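Local coordinates for protein xyloglucanase (Paenibacillus pabuli, PDB 2JEP) that hydrolyses the beta-1,4-glucan backbone of xyloglucan, a plant cell wall polysaccharide, as a family 5 glycoside hydrolase with a TIM-barrel fold, at residues A[299-302]-A[303-307]. Numbering follows the deposited sequence. Where two conformers were deposited one is given.
Sequences DYLE and SQFKS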
loop_
_atom_site.group_PDB
_atom_site.type_symbol
_atom_site.label_atom_id
_atom_site.label_comp_id
_atom_site.label_asym_id
_atom_site.label_seq_id
_atom_site.Cartn_x
_atom_site.Cartn_y
_atom_site.Cartn_z
ATOM N N ASP A 299 -9.240 21.398 -2.839
ATOM C CA ASP A 299 -8.865 21.667 -4.227
ATOM C C ASP A 299 -7.635 20.890 -4.672
ATOM O O ASP A 299 -7.573 20.393 -5.810
ATOM C CB ASP A 299 -8.711 23.176 -4.505
ATOM C CG ASP A 299 -7.827 23.937 -3.471
ATOM O OD1 ASP A 299 -7.348 23.358 -2.458
ATOM O OD2 ASP A 299 -7.578 25.166 -3.702
ATOM N N TYR A 300 -6.677 20.781 -3.774
ATOM C CA TYR A 300 -5.455 20.017 -4.042
ATOM C C TYR A 300 -5.736 18.532 -4.153
ATOM O O TYR A 300 -5.269 17.855 -5.070
ATOM C CB TYR A 300 -4.428 20.315 -2.957
ATOM C CG TYR A 300 -3.117 19.622 -3.176
ATOM C CD1 TYR A 300 -2.213 20.115 -4.077
ATOM C CD2 TYR A 300 -2.781 18.495 -2.469
ATOM C CE1 TYR A 300 -0.999 19.486 -4.282
ATOM C CE2 TYR A 300 -1.570 17.841 -2.676
ATOM C CZ TYR A 300 -0.678 18.352 -3.561
ATOM O OH TYR A 300 0.515 17.693 -3.759
ATOM N N LEU A 301 -6.547 18.017 -3.238
ATOM C CA LEU A 301 -6.942 16.626 -3.278
ATOM C C LEU A 301 -7.626 16.304 -4.614
ATOM O O LEU A 301 -7.330 15.281 -5.247
ATOM C CB LEU A 301 -7.860 16.330 -2.095
ATOM C CG LEU A 301 -8.566 14.985 -2.054
ATOM C CD1 LEU A 301 -7.574 13.809 -2.069
ATOM C CD2 LEU A 301 -9.461 14.920 -0.838
ATOM N N GLU A 302 -8.535 17.175 -5.030
ATOM C CA GLU A 302 -9.187 17.022 -6.338
ATOM C C GLU A 302 -8.196 16.940 -7.501
ATOM O O GLU A 302 -8.287 16.026 -8.336
ATOM C CB GLU A 302 -10.191 18.169 -6.526
ATOM C CG GLU A 302 -10.703 18.370 -7.953
ATOM C CD GLU A 302 -11.516 17.230 -8.519
ATOM O OE1 GLU A 302 -12.199 16.501 -7.748
ATOM O OE2 GLU A 302 -11.481 17.051 -9.770
ATOM N N SER A 303 -7.273 17.891 -7.577
ATOM C CA SER A 303 -6.277 17.934 -8.657
ATOM C C SER A 303 -5.410 16.679 -8.660
ATOM O O SER A 303 -5.120 16.089 -9.701
ATOM C CB SER A 303 -5.369 19.161 -8.485
ATOM O OG SER A 303 -4.392 19.237 -9.521
ATOM N N GLN A 304 -4.954 16.293 -7.474
ATOM C CA GLN A 304 -4.093 15.141 -7.360
ATOM C C GLN A 304 -4.771 13.874 -7.858
ATOM O O GLN A 304 -4.220 13.114 -8.655
ATOM C CB GLN A 304 -3.643 14.979 -5.907
ATOM C CG GLN A 304 -2.645 16.016 -5.471
ATOM C CD GLN A 304 -1.281 15.737 -5.991
ATOM O OE1 GLN A 304 -0.669 14.738 -5.584
ATOM N NE2 GLN A 304 -0.810 16.568 -6.893
ATOM N N PHE A 305 -5.947 13.575 -7.328
ATOM C CA PHE A 305 -6.602 12.327 -7.699
ATOM C C PHE A 305 -7.094 12.372 -9.136
ATOM O O PHE A 305 -7.009 11.356 -9.854
ATOM C CB PHE A 305 -7.717 11.962 -6.720
ATOM C CG PHE A 305 -7.242 11.355 -5.410
ATOM C CD1 PHE A 305 -5.951 11.549 -4.935
ATOM C CD2 PHE A 305 -8.113 10.598 -4.644
ATOM C CE1 PHE A 305 -5.555 11.000 -3.731
ATOM C CE2 PHE A 305 -7.727 10.050 -3.423
ATOM C CZ PHE A 305 -6.434 10.255 -2.977
ATOM N N LYS A 306 -7.545 13.535 -9.604
ATOM C CA LYS A 306 -7.931 13.615 -11.008
ATOM C C LYS A 306 -6.736 13.277 -11.901
ATOM O O LYS A 306 -6.912 12.659 -12.953
ATOM C CB LYS A 306 -8.493 14.984 -11.369
ATOM C CG LYS A 306 -9.041 15.006 -12.795
ATOM C CD LYS A 306 -9.790 16.294 -13.081
ATOM C CE LYS A 306 -10.469 16.228 -14.433
ATOM N NZ LYS A 306 -9.482 16.262 -15.549
ATOM N N SER A 307 -5.524 13.643 -11.497
ATOM C CA SER A 307 -4.368 13.380 -12.354
ATOM C C SER A 307 -4.113 11.881 -12.504
ATOM O O SER A 307 -3.705 11.429 -13.583
ATOM C CB SER A 307 -3.138 14.132 -11.871
ATOM O OG SER A 307 -2.517 13.557 -10.732
#
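Gln304 lays its CG over one face of the Tyr300 ring, one turn earlier in helix 298-313, a CH-pi contact with Gln304 CG 3.7 Å from the ring centroid. Its amide continues the overlap toward the phenol end, stacked with its plane 1° from that of the ring and Gln304 CD 3.5 Å from Tyr300 OH. Tyr300 CG, anti to its own N (chi1 -178°) and beside the carbonyl carbon, directs the ring along the helix toward Gln304, whose bend at chi2 (-77°) lays the amide parallel to the ring, over its phenol end. Gln304 NE2 donates to Asp232 OD1 of helix 231-235, and Trp295 meets the tyrosine edge-to-face. Cutting Tyr300 back to an alanine would probably leave the Gln304 chain without its stacking surface and freer to turn away from Asp232. The next pair repeats the spacing: Leu301 CD1 sits over the centre of the Phe305 ring, 3.8 Å from its centroid, and both side chains pack against helix 336-353. In the backbone of the same turn, Gln304 N donates a hydrogen bond to Tyr300 O at 2.9 Å. These i to i+4 CH-pi pairs order side chains along the helix, while an aspartate satisfies the buried glutamine's amide nitrogen.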